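Local coordinates for protein glycoside hydrolase family 61 (Trichoderma reesei QM6a, PDB 5O2X) that probably cleaves cellulose oxidatively at a single copper ion, as a lytic polysaccharide monooxygenase of Auxiliary Activity family 9, at residues F77-V82 against H157-L162; P87-D92 against L215-P220; D115-L120 against T127-V132. All coordinates share one frame; numbering follows the deposited sequence.

Contact 1 of 3, residues F77-V82 against H157-L162; sequences FQWVPV and HEIIAL. With NAG (2-acetamido-2-deoxy-beta-D-glucopyranose), chain C; MAN (alpha-D-mannopyranose), chain M.
His157 slots its imidazole between two aromatic residues of the facing strand, meeting one with a face and the other with an edge. With CG anti to the backbone N (chi1 172°), it lies face-to-face against Phe77, the centroids 3.9 Å apart and the planes 15° from parallel. His157 CG sits over the middle of the phenyl ring, and Phe77 CD2 is 3.5 Å from His157 ND1. At its edge the same imidazole accepts the indole N-H: Trp79 NE1 lies 2.9 Å from His157 NE2, close to the planes of both rings, and the bond is fairly straight at 163°. Asp92 takes ND1, so both ring nitrogens of this buried histidine are paired, which fixes its rotation. Ile159, the next residue to reach the interface, sets its CD1 over the middle of the indole and 3.4 Å from Trp79 CE2, a CH-pi contact for which a slim, extended isoleucine tip is well suited. Trp79 also packs on the copper ligand Tyr174, so this aromatic cluster joins the two sheets of the AA9 beta-sandwich near the copper site, the side chain of Ile159 being about 9 Å from the metal.

Contact 2 of 3, residues P87-D92 against L215-P220; sequences PGPIVD and LNYIIP
The backbones around Pro89-Val91 and Tyr217-Ile219 run too far apart to pair, the nearest CA atoms, those of Pro89 and Ile219, being 7.1 Å from each other, and the joint is made by side chains alone. Two small apolar meetings carry it. In the first, the side chains of Pro89 and Tyr217 stand roughly perpendicular. Tyr217 swings its ring away from its own backbone N (chi1 -172°), a torsion that carries the long side chain across to the strand, where Pro89 CG lies 3.4 Å from Tyr217 OH and 3.9 Å from Tyr217 CE2. The phenol oxygen, though next to carbon here, is not wasted, for it is hydrogen-bonded to the carbonyl of Gly205. Proline suits this place, since its rigid ring presents methylenes to the tyrosine without a flexible chain that would have to be held in position. In the second meeting the side chains of Val91 and Ile219 run alongside each other in opposing senses, and their methyls, Val91 CG1 and Ile219 CG2, come to 3.5 Å. Both residues are beta-branched, at home in extended chain, and offer a methyl close to the backbone. Trp128 meets the tyrosine ring edge-to-face, and Leu162 and Leu119 pack on Tyr217 as well. The arrangement is that of a long, irregular C-terminal loop laid over one sheet of the AA9 beta-sandwich, consistent with a catalytic domain that continues into the C-terminal extension.

Contact 3 of 3, residues D115-L120 against T127-V132; sequences DGVGLL and TWASDV. With MAN (alpha-D-mannopyranose), chain L; MAN (alpha-D-mannopyranose), chain I; SO4 (sulfate ion), chain U.
Gly118 and Leu120 are tied by backbone bonds to the chain that turns back beside them, around the antiparallel non-hydrogen-bonded pair Leu119-Trp128. Leu120 N gives its hydrogen to Thr127 O at 2.7 Å, while Gly118 O accepts from Ala129 N at 3.0 Å, nearly in line with the carbonyl. That second bond matters for the helix starting at Ala129, because a first-turn N-H has no acceptor within its own helix. Trp128, at the N-cap, has no side-chain acceptor to offer, but its own N-H is taken by Asp131 OD2 at 2.8 Å, through the anti lone pair; the reciprocal bond of a full capping box cannot form. The indole N-H goes to the carbonyl of Pro125, and Ser130 OG pairs with Gly88 N. Thr127 OG1 donates to a sulfate, probably from the crystallisation liquor, which Ser121 also holds. Apolar contacts fill the rest. Leu119 CD1 sits over one face of the indole, 3.7 Å from Trp128 CE2. Putting an alanine at Trp128 would probably leave Leu119 without the surface it rests on and the carbonyl of Pro125 without its donor. Val132 lies beside a glycan mannose, so the chemistry implies a hairpin whose backbone groups are paired partly across the turn and partly with neighbouring chain, while its apolar outer side is partly screened by sugar.

Contact 1 is the core of the three: its touching residues are all buried, and it spans the two sheets with stacked rings and one indole-imidazole bond. Contacts 2 and 3 lie farther out, only 6 Å apart centre to centre, and are partly buried. Contact 2 is mainly apolar and has no hydrogen bond between its segments, as befits a loop resting on a strand, whereas contact 3, a hairpin leading into a helix, relies on backbone pairing. All three reach the same sheet, in which strand 90-96, the strand of Asp92, lies between 151-161 and 110-121. Ile90 O of contact 2 pairs with Val117 N of contact 3, and Leu162 of contact 1 touches Trp128.

Contact 1 of 3, residues F77-V82 against H157-L162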
loop_
_atom_site.group_PDB
_atom_site.type_symbol
_atom_site.label_atom_id
_atom_site.label_comp_id
_atom_site.label_asym_id
_atom_site.label_seq_id
_atom_site.Cartn_x
_atom_site.Cartn_y
_atom_site.Cartn_z
ATOM N N PHE A 77 -1.572 7.909 4.358
ATOM C CA PHE A 77 -2.544 6.826 4.463
ATOM C C PHE A 77 -3.015 6.737 5.911
ATOM O O PHE A 77 -2.190 6.664 6.814
ATOM C CB PHE A 77 -1.917 5.494 4.095
ATOM C CG PHE A 77 -1.339 5.447 2.716
ATOM C CD1 PHE A 77 -2.119 5.238 1.586
ATOM C CD2 PHE A 77 0.027 5.627 2.569
ATOM C CE1 PHE A 77 -1.536 5.207 0.340
ATOM C CE2 PHE A 77 0.626 5.568 1.349
ATOM C CZ PHE A 77 -0.142 5.360 0.228
ATOM N N GLN A 78 -4.336 6.714 6.119
ATOM C CA GLN A 78 -4.930 6.616 7.463
ATOM C C GLN A 78 -5.566 5.252 7.655
ATOM O O GLN A 78 -6.599 4.959 7.037
ATOM C CB GLN A 78 -5.974 7.694 7.637
ATOM C CG GLN A 78 -6.690 7.661 8.999
ATOM C CD GLN A 78 -5.765 8.118 10.096
ATOM O OE1 GLN A 78 -5.397 9.306 10.146
ATOM N NE2 GLN A 78 -5.347 7.195 10.969
ATOM N N TRP A 79 -4.971 4.426 8.515
ATOM C CA TRP A 79 -5.502 3.100 8.858
ATOM C C TRP A 79 -6.428 3.202 10.074
ATOM O O TRP A 79 -6.156 3.977 11.007
ATOM C CB TRP A 79 -4.356 2.154 9.151
ATOM C CG TRP A 79 -3.591 1.711 7.946
ATOM C CD1 TRP A 79 -2.566 2.352 7.313
ATOM C CD2 TRP A 79 -3.822 0.502 7.191
ATOM N NE1 TRP A 79 -2.154 1.608 6.237
ATOM C CE2 TRP A 79 -2.896 0.469 6.148
ATOM C CE3 TRP A 79 -4.710 -0.574 7.333
ATOM C CZ2 TRP A 79 -2.842 -0.592 5.242
ATOM C CZ3 TRP A 79 -4.655 -1.616 6.454
ATOM C CH2 TRP A 79 -3.725 -1.635 5.409
ATOM N N VAL A 80 -7.430 2.357 10.071
ATOM C CA VAL A 80 -8.323 2.167 11.209
ATOM C C VAL A 80 -8.602 0.677 11.386
ATOM O O VAL A 80 -8.542 -0.087 10.420
ATOM C CB VAL A 80 -9.656 2.931 10.992
ATOM C CG1 VAL A 80 -9.421 4.417 10.966
ATOM C CG2 VAL A 80 -10.404 2.477 9.767
ATOM N N PRO A 81 -8.938 0.229 12.606
ATOM C CA PRO A 81 -9.039 1.008 13.822
ATOM C C PRO A 81 -7.665 1.347 14.428
ATOM O O PRO A 81 -6.657 0.709 14.162
ATOM C CB PRO A 81 -9.802 0.077 14.772
ATOM C CG PRO A 81 -9.339 -1.289 14.345
ATOM C CD PRO A 81 -9.280 -1.182 12.838
ATOM N N VAL A 82 -7.661 2.365 15.273
ATOM C CA VAL A 82 -6.487 2.765 16.012
ATOM C C VAL A 82 -6.404 1.938 17.296
ATOM O O VAL A 82 -7.392 1.935 18.064
ATOM C CB VAL A 82 -6.540 4.258 16.349
ATOM C CG1 VAL A 82 -5.366 4.685 17.211
ATOM C CG2 VAL A 82 -6.625 5.122 15.107
ATOM N N HIS A 157 -0.387 0.317 -1.553
ATOM C CA HIS A 157 0.200 0.463 -0.212
ATOM C C HIS A 157 -0.041 -0.817 0.561
ATOM O O HIS A 157 -1.101 -1.434 0.417
ATOM C CB HIS A 157 -0.518 1.641 0.460
ATOM C CG HIS A 157 -0.178 1.821 1.897
ATOM N ND1 HIS A 157 1.016 2.286 2.377
ATOM C CD2 HIS A 157 -0.892 1.543 3.021
ATOM C CE1 HIS A 157 0.995 2.322 3.699
ATOM N NE2 HIS A 157 -0.162 1.879 4.125
ATOM N N GLU A 158 0.905 -1.261 1.377
ATOM C CA GLU A 158 0.720 -2.551 2.019
ATOM C C GLU A 158 1.466 -2.591 3.343
ATOM O O GLU A 158 2.640 -2.245 3.444
ATOM C CB GLU A 158 1.276 -3.634 1.090
ATOM C CG GLU A 158 1.155 -5.065 1.565
ATOM C CD GLU A 158 1.692 -6.027 0.527
ATOM O OE1 GLU A 158 2.728 -5.674 -0.106
ATOM O OE2 GLU A 158 1.075 -7.090 0.295
ATOM N N ILE A 159 0.775 -3.111 4.370
ATOM C CA ILE A 159 1.393 -3.546 5.617
ATOM C C ILE A 159 1.461 -5.065 5.554
ATOM O O ILE A 159 0.522 -5.721 5.102
ATOM C CB ILE A 159 0.563 -3.140 6.863
ATOM C CG1 ILE A 159 0.294 -1.638 6.926
ATOM C CG2 ILE A 159 1.289 -3.591 8.119
ATOM C CD1 ILE A 159 -0.634 -1.250 8.051
ATOM N N ILE A 160 2.580 -5.635 6.011
ATOM C CA ILE A 160 2.680 -7.087 6.180
ATOM C C ILE A 160 2.805 -7.313 7.689
ATOM O O ILE A 160 3.548 -6.596 8.401
ATOM C CB ILE A 160 3.857 -7.666 5.404
ATOM C CG1 ILE A 160 3.774 -7.288 3.914
ATOM C CG2 ILE A 160 3.861 -9.195 5.568
ATOM C CD1 ILE A 160 4.924 -7.726 3.094
ATOM N N ALA A 161 2.016 -8.226 8.237
ATOM C CA ALA A 161 2.097 -8.599 9.627
ATOM C C ALA A 161 2.840 -9.912 9.759
ATOM O O ALA A 161 2.529 -10.889 9.064
ATOM C CB ALA A 161 0.724 -8.731 10.225
ATOM N N LEU A 162 3.804 -9.930 10.702
ATOM C CA LEU A 162 4.730 -11.036 10.847
ATOM C C LEU A 162 4.606 -11.780 12.171
ATOM O O LEU A 162 5.435 -12.656 12.442
ATOM C CB LEU A 162 6.171 -10.558 10.641
ATOM C CG LEU A 162 6.480 -9.959 9.281
ATOM C CD1 LEU A 162 7.920 -9.457 9.284
ATOM C CD2 LEU A 162 6.239 -10.945 8.138
HETATM C C1 NAG C . -6.365 9.566 14.786
HETATM C C2 NAG C . -7.120 10.853 14.933
HETATM C C3 NAG C . -8.595 10.515 15.140
HETATM C C4 NAG C . -9.132 9.663 14.026
HETATM C C5 NAG C . -8.227 8.468 13.764
HETATM C C6 NAG C . -8.562 7.772 12.478
HETATM C C7 NAG C . -6.497 12.948 16.001
HETATM C C8 NAG C . -5.957 13.604 17.232
HETATM N N2 NAG C . -6.605 11.625 16.038
HETATM O O3 NAG C . -9.398 11.698 15.273
HETATM O O4 NAG C . -10.459 9.183 14.324
HETATM O O5 NAG C . -6.845 8.911 13.619
HETATM O O6 NAG C . -8.549 8.665 11.376
HETATM O O7 NAG C . -6.799 13.600 14.988
HETATM C C1 MAN M . -2.350 11.727 12.028
HETATM C C2 MAN M . -3.681 11.929 11.359
HETATM C C3 MAN M . -4.124 13.372 11.441
HETATM C C4 MAN M . -4.068 13.900 12.852
HETATM C C5 MAN M . -2.714 13.587 13.478
HETATM C C6 MAN M . -2.662 13.921 14.949
HETATM O O2 MAN M . -4.621 11.086 12.034
HETATM O O3 MAN M . -5.456 13.520 10.925
HETATM O O4 MAN M . -4.260 15.321 12.821
HETATM O O5 MAN M . -2.363 12.213 13.348
HETATM O O6 MAN M . -1.334 13.780 15.455
#

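Contact 2 of 3, residues P87-D92 against L215-P220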
loop_
_atom_site.group_PDB
_atom_site.type_symbol
_atom_site.label_atom_id
_atom_site.label_comp_id
_atom_site.label_asym_id
_atom_site.label_seq_id
_atom_site.Cartn_x
_atom_site.Cartn_y
_atom_site.Cartn_z
ATOM N N PRO A 87 3.172 -6.361 14.308
ATOM C CA PRO A 87 4.519 -5.974 13.868
ATOM C C PRO A 87 4.792 -6.404 12.415
ATOM O O PRO A 87 4.503 -7.533 12.035
ATOM C CB PRO A 87 5.413 -6.788 14.811
ATOM C CG PRO A 87 4.625 -8.049 15.084
ATOM C CD PRO A 87 3.208 -7.565 15.172
ATOM N N GLY A 88 5.389 -5.490 11.656
ATOM C CA GLY A 88 5.898 -5.847 10.360
ATOM C C GLY A 88 6.239 -4.651 9.500
ATOM O O GLY A 88 6.122 -3.493 9.914
ATOM N N PRO A 89 6.678 -4.935 8.264
ATOM C CA PRO A 89 7.125 -3.898 7.336
ATOM C C PRO A 89 5.970 -3.228 6.606
ATOM O O PRO A 89 4.833 -3.715 6.580
ATOM C CB PRO A 89 7.962 -4.717 6.328
ATOM C CG PRO A 89 7.255 -6.039 6.265
ATOM C CD PRO A 89 6.869 -6.284 7.728
ATOM N N ILE A 90 6.315 -2.098 5.982
ATOM C CA ILE A 90 5.379 -1.321 5.171
ATOM C C ILE A 90 6.075 -1.009 3.850
ATOM O O ILE A 90 7.256 -0.604 3.841
ATOM C CB ILE A 90 4.957 -0.017 5.892
ATOM C CG1 ILE A 90 4.170 -0.388 7.151
ATOM C CG2 ILE A 90 4.116 0.859 4.970
ATOM C CD1 ILE A 90 3.831 0.787 8.049
ATOM N N VAL A 91 5.356 -1.223 2.740
ATOM C CA VAL A 91 5.891 -0.965 1.405
ATOM C C VAL A 91 4.844 -0.265 0.577
ATOM O O VAL A 91 3.635 -0.355 0.803
ATOM C CB VAL A 91 6.310 -2.305 0.719
ATOM C CG1 VAL A 91 7.536 -2.909 1.386
ATOM C CG2 VAL A 91 5.169 -3.300 0.638
ATOM N N ASP A 92 5.337 0.432 -0.463
ATOM C CA ASP A 92 4.468 1.106 -1.421
ATOM C C ASP A 92 4.993 0.897 -2.816
ATOM O O ASP A 92 6.218 0.974 -3.051
ATOM C CB ASP A 92 4.380 2.624 -1.176
ATOM C CG ASP A 92 3.658 2.920 0.111
ATOM O OD1 ASP A 92 2.422 3.061 0.104
ATOM O OD2 ASP A 92 4.332 3.016 1.191
ATOM N N LEU A 215 18.417 -10.219 15.102
ATOM C CA LEU A 215 17.500 -10.433 14.012
ATOM C C LEU A 215 17.864 -9.487 12.880
ATOM O O LEU A 215 18.093 -8.305 13.080
ATOM C CB LEU A 215 16.078 -10.138 14.463
ATOM C CG LEU A 215 14.955 -10.345 13.449
ATOM C CD1 LEU A 215 14.842 -11.750 12.981
ATOM C CD2 LEU A 215 13.639 -9.851 14.026
ATOM N N ASN A 216 17.850 -10.012 11.658
ATOM C CA ASN A 216 17.939 -9.233 10.447
ATOM C C ASN A 216 16.685 -9.473 9.590
ATOM O O ASN A 216 15.979 -10.471 9.782
ATOM C CB ASN A 216 19.158 -9.576 9.631
ATOM C CG ASN A 216 20.454 -9.194 10.308
ATOM O OD1 ASN A 216 21.416 -9.961 10.293
ATOM N ND2 ASN A 216 20.521 -7.972 10.804
ATOM N N TYR A 217 16.417 -8.552 8.655
ATOM C CA TYR A 217 15.177 -8.629 7.873
ATOM C C TYR A 217 15.346 -8.161 6.457
ATOM O O TYR A 217 15.735 -7.016 6.260
ATOM C CB TYR A 217 14.052 -7.852 8.522
ATOM C CG TYR A 217 12.729 -8.083 7.841
ATOM C CD1 TYR A 217 12.103 -9.292 7.980
ATOM C CD2 TYR A 217 12.146 -7.133 7.040
ATOM C CE1 TYR A 217 10.907 -9.549 7.352
ATOM C CE2 TYR A 217 10.932 -7.373 6.404
ATOM C CZ TYR A 217 10.320 -8.599 6.557
ATOM O OH TYR A 217 9.152 -8.825 5.896
ATOM N N ILE A 218 14.982 -9.013 5.481
ATOM C CA ILE A 218 14.970 -8.673 4.053
ATOM C C ILE A 218 13.525 -8.403 3.653
ATOM O O ILE A 218 12.724 -9.344 3.601
ATOM C CB ILE A 218 15.580 -9.802 3.210
ATOM C CG1 ILE A 218 17.024 -10.082 3.651
ATOM C CG2 ILE A 218 15.479 -9.454 1.721
ATOM C CD1 ILE A 218 17.618 -11.297 2.980
ATOM N N ILE A 219 13.201 -7.168 3.351
ATOM C CA ILE A 219 11.844 -6.832 2.977
ATOM C C ILE A 219 11.523 -7.562 1.679
ATOM O O ILE A 219 12.311 -7.504 0.740
ATOM C CB ILE A 219 11.658 -5.315 2.774
ATOM C CG1 ILE A 219 12.034 -4.524 4.027
ATOM C CG2 ILE A 219 10.240 -4.991 2.319
ATOM C CD1 ILE A 219 12.078 -3.057 3.801
ATOM N N PRO A 220 10.372 -8.242 1.571
ATOM C CA PRO A 220 9.988 -8.919 0.370
ATOM C C PRO A 220 9.757 -7.981 -0.805
ATOM O O PRO A 220 9.504 -6.787 -0.636
ATOM C CB PRO A 220 8.663 -9.656 0.801
ATOM C CG PRO A 220 8.761 -9.773 2.288
ATOM C CD PRO A 220 9.452 -8.515 2.705
#

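Contact 3 of 3, residues D115-L120 against T127-V132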
loop_
_atom_site.group_PDB
_atom_site.type_symbol
_atom_site.label_atom_id
_atom_site.label_comp_id
_atom_site.label_asym_id
_atom_site.label_seq_id
_atom_site.Cartn_x
_atom_site.Cartn_y
_atom_site.Cartn_z
ATOM N N ASP A 115 8.756 2.843 -1.866
ATOM C CA ASP A 115 9.319 2.910 -0.523
ATOM C C ASP A 115 9.196 1.552 0.112
ATOM O O ASP A 115 8.509 0.638 -0.376
ATOM C CB ASP A 115 8.753 4.056 0.352
ATOM C CG ASP A 115 7.468 3.766 1.088
ATOM O OD1 ASP A 115 6.763 2.823 0.683
ATOM O OD2 ASP A 115 7.167 4.508 2.057
ATOM N N GLY A 116 9.916 1.379 1.236
ATOM C CA GLY A 116 9.842 0.134 1.970
ATOM C C GLY A 116 10.687 0.226 3.206
ATOM O O GLY A 116 11.892 0.491 3.130
ATOM N N VAL A 117 10.045 -0.003 4.362
ATOM C CA VAL A 117 10.726 0.001 5.658
ATOM C C VAL A 117 10.409 -1.283 6.368
ATOM O O VAL A 117 9.233 -1.728 6.390
ATOM C CB VAL A 117 10.282 1.220 6.506
ATOM C CG1 VAL A 117 10.938 1.222 7.884
ATOM C CG2 VAL A 117 10.634 2.519 5.783
ATOM N N GLY A 118 11.428 -1.891 6.968
ATOM C CA GLY A 118 11.277 -3.149 7.628
ATOM C C GLY A 118 11.547 -3.088 9.118
ATOM O O GLY A 118 10.805 -2.436 9.874
ATOM N N LEU A 119 12.600 -3.786 9.531
ATOM C CA LEU A 119 13.030 -3.869 10.901
ATOM C C LEU A 119 13.941 -2.693 11.195
ATOM O O LEU A 119 15.020 -2.573 10.603
ATOM C CB LEU A 119 13.758 -5.197 11.109
ATOM C CG LEU A 119 14.333 -5.445 12.499
ATOM C CD1 LEU A 119 13.267 -5.516 13.576
ATOM C CD2 LEU A 119 15.121 -6.732 12.447
ATOM N N LEU A 120 13.541 -1.862 12.115
ATOM C CA LEU A 120 14.314 -0.679 12.429
ATOM C C LEU A 120 15.391 -0.944 13.429
ATOM O O LEU A 120 16.453 -0.285 13.395
ATOM C CB LEU A 120 13.355 0.404 12.852
ATOM C CG LEU A 120 12.490 0.835 11.624
ATOM C CD1 LEU A 120 11.409 1.741 12.092
ATOM C CD2 LEU A 120 13.364 1.544 10.592
ATOM N N THR A 127 11.601 -3.342 16.747
ATOM C CA THR A 127 10.808 -2.200 16.316
ATOM C C THR A 127 10.741 -2.213 14.797
ATOM O O THR A 127 11.781 -2.370 14.142
ATOM C CB THR A 127 11.435 -0.870 16.784
ATOM O OG1 THR A 127 11.537 -0.858 18.199
ATOM C CG2 THR A 127 10.661 0.310 16.351
ATOM N N TRP A 128 9.540 -2.040 14.270
ATOM C CA TRP A 128 9.237 -2.206 12.852
ATOM C C TRP A 128 8.630 -0.921 12.298
ATOM O O TRP A 128 8.132 -0.065 13.027
ATOM C CB TRP A 128 8.252 -3.383 12.654
ATOM C CG TRP A 128 8.825 -4.692 13.021
ATOM C CD1 TRP A 128 8.969 -5.199 14.266
ATOM C CD2 TRP A 128 9.434 -5.632 12.119
ATOM N NE1 TRP A 128 9.571 -6.428 14.198
ATOM C CE2 TRP A 128 9.879 -6.707 12.895
ATOM C CE3 TRP A 128 9.614 -5.681 10.741
ATOM C CZ2 TRP A 128 10.538 -7.776 12.342
ATOM C CZ3 TRP A 128 10.260 -6.754 10.194
ATOM C CH2 TRP A 128 10.710 -7.799 10.992
ATOM N N ALA A 129 8.533 -0.866 10.965
ATOM C CA ALA A 129 7.748 0.180 10.334
ATOM C C ALA A 129 6.372 0.343 10.957
ATOM O O ALA A 129 5.890 1.453 11.148
ATOM C CB ALA A 129 7.607 -0.098 8.847
ATOM N N SER A 130 5.724 -0.794 11.248
ATOM C CA SER A 130 4.385 -0.745 11.846
ATOM C C SER A 130 4.362 0.063 13.157
ATOM O O SER A 130 3.359 0.709 13.441
ATOM C CB SER A 130 3.927 -2.188 12.136
ATOM O OG SER A 130 4.865 -2.861 12.929
ATOM N N ASP A 131 5.427 0.004 13.959
ATOM C CA ASP A 131 5.492 0.771 15.191
ATOM C C ASP A 131 5.536 2.267 14.928
ATOM O O ASP A 131 5.000 3.059 15.712
ATOM C CB ASP A 131 6.680 0.341 16.028
ATOM C CG ASP A 131 6.548 -1.115 16.466
ATOM O OD1 ASP A 131 5.548 -1.394 17.191
ATOM O OD2 ASP A 131 7.388 -1.928 16.086
ATOM N N VAL A 132 6.170 2.672 13.825
ATOM C CA VAL A 132 6.186 4.081 13.425
ATOM C C VAL A 132 4.761 4.504 13.021
ATOM O O VAL A 132 4.270 5.557 13.439
ATOM C CB VAL A 132 7.181 4.303 12.289
ATOM C CG1 VAL A 132 7.186 5.753 11.852
ATOM C CG2 VAL A 132 8.578 3.882 12.721
HETATM C C1 MAN L . 11.695 6.979 6.595
HETATM C C2 MAN L . 13.055 7.460 7.074
HETATM C C3 MAN L . 13.741 6.418 7.943
HETATM C C4 MAN L . 12.848 6.012 9.101
HETATM C C5 MAN L . 11.493 5.558 8.543
HETATM C C6 MAN L . 10.492 5.288 9.643
HETATM O O2 MAN L . 12.884 8.690 7.783
HETATM O O3 MAN L . 15.009 6.907 8.427
HETATM O O4 MAN L . 13.376 4.928 9.843
HETATM O O5 MAN L . 10.912 6.573 7.712
HETATM O O6 MAN L . 10.273 6.436 10.482
HETATM C C1 MAN I . 14.618 2.302 4.114
HETATM C C2 MAN I . 14.802 3.209 5.326
HETATM C C3 MAN I . 16.232 3.789 5.372
HETATM C C4 MAN I . 17.200 2.589 5.290
HETATM C C5 MAN I . 16.990 1.804 4.004
HETATM C C6 MAN I . 17.959 0.621 3.825
HETATM O O2 MAN I . 14.498 2.389 6.475
HETATM O O3 MAN I . 16.461 4.528 6.568
HETATM O O4 MAN I . 18.553 3.072 5.300
HETATM O O5 MAN I . 15.633 1.337 4.014
HETATM O O6 MAN I . 17.619 -0.499 4.653
HETATM S S SO4 U . 13.996 -2.133 20.307
HETATM O O1 SO4 U . 13.940 -0.847 21.064
HETATM O O2 SO4 U . 14.422 -3.204 21.229
HETATM O O3 SO4 U . 14.822 -2.010 19.095
HETATM O O4 SO4 U . 12.672 -2.491 19.792
#